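Local coordinates for protein titin (Homo sapiens, PDB 5JDD) that forms a giant elastic filament of the muscle sarcomere, whose I-band region includes long tandems of immunoglobulin domains like the three in this model, at residues Ile100-Thr105 and Ala171-Thr176; Lys106-Glu111 and Met150-Glu155; Trp123-Val128 and Ala158-Val163. One frame throughout, in Å; residues are numbered along the deposited sequence. Where two conformers were deposited one is given.

How the interactions relate
All three contacts lie in the middle of three immunoglobulin domains. Interactions 1 and 3 belong to one sheet: strand 167-176 runs beside strand 158-164, so residues 171-176 pair with edge strand 100-103 while 158-163 pair with strand 123-125. Interaction 1 is a parallel ladder at the sheet margin, with one face carrying Glu101, Pro103 and two threonines, the other aliphatic. Interaction 3 is antiparallel and brings aromatic rings into the core. Interaction 2 joins the lead-in and first residue of strand 108-114 to a loop at one end of the domain, through a single doubly held carbonyl and light packing. It adjoins interaction 1 through Thr105 and Thr152, and Phe110 packs against Tyr160 of interaction 3.

Interaction 1: residues Ile100-Thr105 and Ala171-Thr176; sequences IEVPET and ATLTVT
Ile100 starts the ladder: its N donates to Thr172 O at 3.0 Å, and its O takes the N-H of Thr174. That oxygen also accepts from a water, itself hydrogen-bonded to the hydroxyls of Thr172 and Thr174. On the inner face, Ile100 CG1 comes within 3.9 Å of Leu173 CD1. Glu101 turns to the other face and lies side by side with Thr174, its CG 4.1 Å from Thr174 CB. Val102 returns to the face of Ile100; its CG2, set beside the backbone N (chi1 180°), is brought to Leu173 CD1 at 3.7 Å, so one leucine methyl serves two residues of the strand. The backbone of Val102 makes a bond each way, N to Thr174 O and O from Thr176 N. Pro103, with no N-H to give, sets its CA 3.3 Å from Thr176 OG1. Glu104 N then bonds Thr176 O at 2.9 Å, while its CB rests 3.7 Å from Val175 CG1 and its OE1 accepts from Ile178 N. Beyond this end, Pro103 touches Tyr203 and Thr105 OG1 bonds Ser207 N, both in the following immunoglobulin domain. Such parallel pairing of a short first-strand segment with the last strand is the A'-G pair of the I-set immunoglobulin fold.

Interaction 2: residues Lys106-Glu111 and Met150-Glu155; sequences KTASFE and MNTSTE
Lys106 O is held twice by Thr152, and these two hydrogen bonds carry the contact. The hydroxyl Thr152 OG1 donates at 2.8 Å to Lys106 O, and the backbone Thr152 N donates to the same oxygen at 3.1 Å. They reach the carbonyl from opposite faces of its plane, each tilted well out of it, so the oxygen is gripped from both sides by one residue. The threonine can do this because OG1 sits between its own N and carbonyl carbon (chi1 56°), which brings the hydroxyl round beside its own N-H, and both can reach the same acceptor.

A water adds an indirect link: it accepts from Asn151 N and is hydrogen-bonded to Thr107 OG1, 2.8 Å away.

Packing is lighter. Met150 and Thr107 lie side by side and point the same way; the methionine chain bends at chi2 and chi3, bringing CE 3.6 Å from Thr107 OG1 and SD 3.9 Å from Thr107 CG2. On the inward side the methyl of Thr152, CG2, faces Ala108 CB at 4.0 Å, and both residues also pack on Val102 of the neighbouring sheet.

Both segments have further polar partners. Lys106 NZ reaches across to Glu204 O in the next immunoglobulin domain, and Thr152 shares a backbone bond with Thr105. Within 150-155, Ser153 OG donates to Glu155 OE1 at 2.8 Å, from just before the 3-10 segment that begins at Thr154.

The bonds tie the lead-in to strand 108-114 to the loop leaving strand 144-149, where the A'-B connection and the start of strand B meet the E-F connection of an I-set immunoglobulin domain at one end of the sandwich.

Interaction 3: residues Trp123-Val128 and Ala158-Val163; sequences WLKNGV and AEYTFV
Trp123 offers the face of its indole to the edge of Phe162, a T-shaped pair with the five-membered ring and the phenyl ring 5.0 Å apart between centroids and their planes at 69°. Phe162 CD2 makes the touch, 3.4 Å from Trp123 CE2, and Phe162 CB sits over the six-membered ring in a CH-pi contact. Phe162 CG is anti to its backbone N (chi1 -173°), a position from which the ring edge can meet the indole face. Trp123 also packs on Phe110 and Leu147, and Phe162 on Cys112.

Farther along the same face, Lys125 and Tyr160 lie side by side, pointing the same way. The lysine chain is fully extended: its CB and CG both lie 3.8 Å from Tyr160 CE1, and its CE is 3.7 Å from Ala158 CB. A water accepts from Lys125 NZ and donates to Tyr160 OH; NZ also bonds Glu155 O, and the tyrosine hydroxyl bonds Asp156 O.

On the opposite face, Leu124 crosses Thr161 and puts CD1 4.0 Å from Val163 CG2. Between the faces Leu124 and Thr161 exchange two backbone bonds. Asn126 adds two more bonds: its N donates to Glu159 O, while its side-chain OD1 takes Glu159 N at 3.0 Å, standing in for a backbone carbonyl where the chain leaves in a type I' turn.

This is the C-F strand pair of an immunoglobulin sandwich: the core tryptophan of strand C, and on strand F a tyrosine corner, with Phe162 at the position where many immunoglobulin domains carry the second disulfide cysteine.

Interaction 1: residues Ile100-Thr105 and Ala171-Thr176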
# COMPACT_ATOMS: atom_id res chain seq x y z
N ILE A 100 -11.23 0.70 -6.33
CA ILE A 100 -11.72 2.07 -6.17
C ILE A 100 -11.81 2.85 -7.47
O ILE A 100 -11.04 2.60 -8.41
CB ILE A 100 -10.84 2.86 -5.20
CG1 ILE A 100 -9.37 2.69 -5.57
CG2 ILE A 100 -11.11 2.41 -3.76
CD1 ILE A 100 -8.42 3.60 -4.78
N GLU A 101 -12.75 3.80 -7.52
CA GLU A 101 -12.84 4.80 -8.58
C GLU A 101 -12.56 6.15 -7.94
O GLU A 101 -13.16 6.48 -6.92
CB GLU A 101 -14.23 4.84 -9.18
CG GLU A 101 -14.66 3.60 -9.93
CD GLU A 101 -15.96 3.85 -10.66
OE1 GLU A 101 -16.57 4.92 -10.41
OE2 GLU A 101 -16.38 3.00 -11.47
N VAL A 102 -11.67 6.92 -8.56
CA VAL A 102 -11.25 8.21 -8.01
C VAL A 102 -11.23 9.23 -9.13
O VAL A 102 -10.66 8.98 -10.20
CB VAL A 102 -9.82 8.12 -7.43
CG1 VAL A 102 -9.40 9.46 -6.87
CG2 VAL A 102 -9.77 7.09 -6.31
N PRO A 103 -11.84 10.41 -8.91
CA PRO A 103 -11.78 11.43 -9.97
C PRO A 103 -10.35 11.88 -10.22
O PRO A 103 -9.57 12.01 -9.25
CB PRO A 103 -12.60 12.59 -9.39
CG PRO A 103 -13.53 11.93 -8.42
CD PRO A 103 -12.74 10.79 -7.81
N GLU A 104 -10.03 12.15 -11.48
CA GLU A 104 -8.71 12.68 -11.81
C GLU A 104 -8.41 13.92 -10.98
O GLU A 104 -9.32 14.70 -10.65
CB GLU A 104 -8.57 12.95 -13.31
CG GLU A 104 -9.61 13.89 -13.84
CD GLU A 104 -9.51 14.13 -15.35
OE1 GLU A 104 -10.50 14.60 -15.93
OE2 GLU A 104 -8.43 13.89 -15.95
N THR A 105 -7.12 14.07 -10.65
CA THR A 105 -6.55 15.10 -9.77
C THR A 105 -6.69 14.81 -8.27
O THR A 105 -5.99 15.43 -7.45
CB THR A 105 -7.01 16.57 -10.06
OG1 THR A 105 -8.31 16.80 -9.50
CG2 THR A 105 -7.00 16.87 -11.57
N ALA A 171 -5.81 -5.04 -6.20
CA ALA A 171 -7.05 -4.31 -6.44
C ALA A 171 -6.81 -3.33 -7.56
O ALA A 171 -5.66 -2.99 -7.87
CB ALA A 171 -7.52 -3.59 -5.17
N THR A 172 -7.88 -2.84 -8.17
CA THR A 172 -7.75 -1.91 -9.29
C THR A 172 -8.14 -0.49 -8.93
O THR A 172 -9.02 -0.26 -8.10
CB THR A 172 -8.62 -2.33 -10.48
OG1 THR A 172 -10.00 -2.30 -10.11
CG2 THR A 172 -8.23 -3.72 -10.94
N LEU A 173 -7.46 0.45 -9.56
CA LEU A 173 -7.81 1.86 -9.52
C LEU A 173 -8.34 2.24 -10.89
O LEU A 173 -7.70 1.95 -11.92
CB LEU A 173 -6.58 2.71 -9.21
CG LEU A 173 -6.76 4.23 -9.40
CD1 LEU A 173 -7.82 4.77 -8.46
CD2 LEU A 173 -5.45 4.94 -9.16
N THR A 174 -9.51 2.86 -10.91
CA THR A 174 -10.05 3.47 -12.11
C THR A 174 -10.15 4.98 -11.89
O THR A 174 -10.90 5.42 -11.03
CB THR A 174 -11.44 2.91 -12.43
OG1 THR A 174 -11.37 1.48 -12.52
CG2 THR A 174 -11.97 3.49 -13.73
N VAL A 175 -9.36 5.75 -12.63
CA VAL A 175 -9.38 7.21 -12.51
C VAL A 175 -10.43 7.77 -13.47
O VAL A 175 -10.36 7.56 -14.68
CB VAL A 175 -8.00 7.79 -12.80
CG1 VAL A 175 -8.03 9.32 -12.66
CG2 VAL A 175 -6.99 7.20 -11.84
N THR A 176 -11.41 8.47 -12.91
CA THR A 176 -12.59 8.89 -13.67
C THR A 176 -12.50 10.34 -14.13
O THR A 176 -11.86 11.18 -13.48
CB THR A 176 -13.87 8.66 -12.85
OG1 THR A 176 -13.74 9.31 -11.59
CG2 THR A 176 -14.10 7.17 -12.63
O HOH W 1 -11.41 0.16 -10.01

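Interaction 2: residues Lys106-Glu111 and Met150-Glu155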
# COMPACT_ATOMS: atom_id res chain seq x y z
N LYS A 106 -7.56 13.88 -7.90
CA LYS A 106 -7.74 13.58 -6.48
C LYS A 106 -6.83 12.44 -6.03
O LYS A 106 -6.18 11.78 -6.85
CB LYS A 106 -9.21 13.30 -6.16
CG LYS A 106 -10.11 14.51 -6.42
CD LYS A 106 -11.54 14.26 -5.96
CE LYS A 106 -11.63 14.23 -4.44
NZ LYS A 106 -13.06 14.06 -3.99
N THR A 107 -6.77 12.21 -4.73
CA THR A 107 -5.88 11.22 -4.15
C THR A 107 -6.57 9.86 -4.04
O THR A 107 -7.74 9.79 -3.65
CB THR A 107 -5.44 11.67 -2.75
OG1 THR A 107 -4.76 12.93 -2.85
CG2 THR A 107 -4.53 10.64 -2.10
N ALA A 108 -5.85 8.80 -4.40
CA ALA A 108 -6.35 7.44 -4.26
C ALA A 108 -5.56 6.74 -3.18
O ALA A 108 -4.37 7.01 -2.99
CB ALA A 108 -6.20 6.67 -5.57
N SER A 109 -6.19 5.83 -2.46
CA SER A 109 -5.46 5.06 -1.49
C SER A 109 -5.88 3.60 -1.44
O SER A 109 -7.04 3.24 -1.65
CB SER A 109 -5.54 5.70 -0.10
OG SER A 109 -6.85 5.72 0.38
N PHE A 110 -4.88 2.75 -1.22
CA PHE A 110 -5.10 1.32 -1.03
C PHE A 110 -4.54 0.94 0.32
O PHE A 110 -3.52 1.47 0.75
CB PHE A 110 -4.36 0.50 -2.09
CG PHE A 110 -4.95 0.62 -3.46
CD1 PHE A 110 -6.09 -0.10 -3.80
CD2 PHE A 110 -4.38 1.46 -4.40
CE1 PHE A 110 -6.65 0.02 -5.06
CE2 PHE A 110 -4.93 1.59 -5.67
CZ PHE A 110 -6.07 0.87 -6.01
N GLU A 111 -5.20 0.00 0.99
CA GLU A 111 -4.69 -0.51 2.25
C GLU A 111 -4.94 -1.99 2.36
O GLU A 111 -6.00 -2.48 1.98
CB GLU A 111 -5.37 0.15 3.45
CG GLU A 111 -5.35 1.64 3.51
CD GLU A 111 -6.36 2.15 4.51
OE1 GLU A 111 -6.49 1.53 5.59
OE2 GLU A 111 -7.05 3.15 4.20
N MET A 150 -1.00 10.23 -5.28
CA MET A 150 -1.37 11.64 -5.36
C MET A 150 -1.68 12.08 -6.78
O MET A 150 -1.16 11.52 -7.74
CB MET A 150 -0.22 12.52 -4.84
CG MET A 150 0.31 12.16 -3.47
SD MET A 150 -0.94 12.28 -2.19
CE MET A 150 -1.41 14.01 -2.35
N ASN A 151 -2.53 13.09 -6.90
CA ASN A 151 -2.79 13.77 -8.17
C ASN A 151 -3.05 12.79 -9.31
O ASN A 151 -2.33 12.77 -10.31
CB ASN A 151 -1.62 14.69 -8.52
CG ASN A 151 -1.92 15.59 -9.71
OD1 ASN A 151 -3.08 15.87 -10.01
ND2 ASN A 151 -0.87 16.04 -10.39
N THR A 152 -4.07 11.96 -9.14
CA THR A 152 -4.32 10.89 -10.10
C THR A 152 -4.61 11.39 -11.51
O THR A 152 -5.20 12.46 -11.72
CB THR A 152 -5.46 9.95 -9.67
OG1 THR A 152 -6.65 10.72 -9.45
CG2 THR A 152 -5.07 9.19 -8.40
N SER A 153 -4.19 10.58 -12.47
CA SER A 153 -4.53 10.81 -13.87
C SER A 153 -4.87 9.48 -14.51
O SER A 153 -4.72 8.43 -13.87
CB SER A 153 -3.35 11.47 -14.59
OG SER A 153 -2.26 10.57 -14.68
N THR A 154 -5.32 9.51 -15.76
CA THR A 154 -5.67 8.30 -16.50
C THR A 154 -4.59 7.23 -16.42
O THR A 154 -4.88 6.04 -16.28
CB THR A 154 -5.94 8.61 -17.99
OG1 THR A 154 -7.11 9.42 -18.10
CG2 THR A 154 -6.16 7.34 -18.79
N GLU A 155 -3.34 7.66 -16.50
CA GLU A 155 -2.20 6.75 -16.48
C GLU A 155 -2.10 5.94 -15.20
O GLU A 155 -1.44 4.91 -15.18
CB GLU A 155 -0.90 7.53 -16.69
CG GLU A 155 -0.70 8.10 -18.09
CD GLU A 155 -1.40 9.43 -18.32
OE1 GLU A 155 -2.00 9.99 -17.37
OE2 GLU A 155 -1.34 9.94 -19.46
O HOH W 2 -4.04 14.54 -5.04

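Interaction 3: residues Trp123-Val128 and Ala158-Val163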
# COMPACT_ATOMS: atom_id res chain seq x y z
N TRP A 123 5.04 -3.01 -3.11
CA TRP A 123 3.89 -2.62 -3.92
C TRP A 123 4.23 -2.69 -5.40
O TRP A 123 5.28 -2.20 -5.82
CB TRP A 123 3.48 -1.19 -3.58
CG TRP A 123 2.89 -1.04 -2.21
CD1 TRP A 123 3.54 -0.71 -1.06
CD2 TRP A 123 1.51 -1.21 -1.86
NE1 TRP A 123 2.65 -0.66 -0.01
CE2 TRP A 123 1.40 -0.96 -0.47
CE3 TRP A 123 0.37 -1.54 -2.58
CZ2 TRP A 123 0.17 -1.04 0.21
CZ3 TRP A 123 -0.85 -1.61 -1.91
CH2 TRP A 123 -0.93 -1.37 -0.53
N LEU A 124 3.33 -3.27 -6.19
CA LEU A 124 3.51 -3.34 -7.63
C LEU A 124 2.39 -2.61 -8.34
O LEU A 124 1.26 -2.55 -7.84
CB LEU A 124 3.50 -4.80 -8.12
CG LEU A 124 4.19 -5.86 -7.28
CD1 LEU A 124 4.02 -7.24 -7.94
CD2 LEU A 124 5.67 -5.54 -7.10
N LYS A 125 2.71 -2.05 -9.51
CA LYS A 125 1.71 -1.52 -10.43
C LYS A 125 1.83 -2.36 -11.69
O LYS A 125 2.88 -2.35 -12.34
CB LYS A 125 1.98 -0.05 -10.76
CG LYS A 125 1.05 0.52 -11.84
CD LYS A 125 1.45 1.94 -12.22
CE LYS A 125 0.49 2.49 -13.27
NZ LYS A 125 0.90 3.85 -13.76
N ASN A 126 0.77 -3.07 -12.05
CA ASN A 126 0.82 -3.98 -13.20
C ASN A 126 2.06 -4.87 -13.20
O ASN A 126 2.69 -5.09 -14.24
CB ASN A 126 0.70 -3.20 -14.52
CG ASN A 126 -0.62 -2.46 -14.65
OD1 ASN A 126 -1.64 -2.87 -14.10
ND2 ASN A 126 -0.61 -1.37 -15.41
N GLY A 127 2.42 -5.37 -12.02
CA GLY A 127 3.47 -6.36 -11.90
C GLY A 127 4.87 -5.80 -11.82
O GLY A 127 5.84 -6.56 -11.76
N VAL A 128 4.98 -4.48 -11.80
CA VAL A 128 6.26 -3.78 -11.75
C VAL A 128 6.38 -3.04 -10.42
O VAL A 128 5.42 -2.42 -9.96
CB VAL A 128 6.36 -2.77 -12.91
CG1 VAL A 128 7.56 -1.86 -12.73
CG2 VAL A 128 6.39 -3.49 -14.26
N ALA A 158 -4.84 1.15 -13.11
CA ALA A 158 -4.00 -0.03 -13.17
C ALA A 158 -4.39 -0.99 -12.07
O ALA A 158 -5.25 -0.70 -11.23
CB ALA A 158 -2.53 0.36 -13.00
N GLU A 159 -3.73 -2.15 -12.07
CA GLU A 159 -3.88 -3.10 -10.99
C GLU A 159 -2.70 -2.94 -10.04
O GLU A 159 -1.55 -3.00 -10.47
CB GLU A 159 -3.92 -4.53 -11.51
CG GLU A 159 -4.03 -5.56 -10.39
CD GLU A 159 -4.31 -6.94 -10.91
OE1 GLU A 159 -3.49 -7.46 -11.69
OE2 GLU A 159 -5.37 -7.51 -10.54
N TYR A 160 -3.00 -2.75 -8.76
CA TYR A 160 -1.98 -2.56 -7.74
C TYR A 160 -1.94 -3.77 -6.83
O TYR A 160 -2.97 -4.32 -6.47
CB TYR A 160 -2.24 -1.27 -6.95
CG TYR A 160 -2.05 -0.05 -7.81
CD1 TYR A 160 -0.82 0.59 -7.87
CD2 TYR A 160 -3.09 0.46 -8.58
CE1 TYR A 160 -0.63 1.71 -8.67
CE2 TYR A 160 -2.92 1.58 -9.38
CZ TYR A 160 -1.68 2.19 -9.42
OH TYR A 160 -1.48 3.30 -10.20
N THR A 161 -0.73 -4.19 -6.47
CA THR A 161 -0.55 -5.42 -5.72
C THR A 161 0.34 -5.17 -4.51
O THR A 161 1.34 -4.46 -4.63
CB THR A 161 0.15 -6.47 -6.61
OG1 THR A 161 -0.66 -6.75 -7.76
CG2 THR A 161 0.39 -7.77 -5.84
N PHE A 162 -0.02 -5.74 -3.36
CA PHE A 162 0.89 -5.82 -2.23
C PHE A 162 1.39 -7.26 -2.09
O PHE A 162 0.59 -8.20 -2.09
CB PHE A 162 0.22 -5.40 -0.92
CG PHE A 162 1.18 -5.32 0.23
CD1 PHE A 162 1.37 -6.40 1.07
CD2 PHE A 162 1.96 -4.19 0.41
CE1 PHE A 162 2.29 -6.34 2.11
CE2 PHE A 162 2.88 -4.12 1.45
CZ PHE A 162 3.05 -5.21 2.31
N VAL A 163 2.71 -7.43 -2.01
CA VAL A 163 3.31 -8.74 -1.82
C VAL A 163 3.69 -8.96 -0.36
O VAL A 163 4.42 -8.16 0.23
CB VAL A 163 4.57 -8.92 -2.69
CG1 VAL A 163 5.14 -10.33 -2.51
CG2 VAL A 163 4.23 -8.67 -4.16
O HOH W 3 0.48 5.08 -11.15
O HOH W 4 0.13 -5.33 -9.95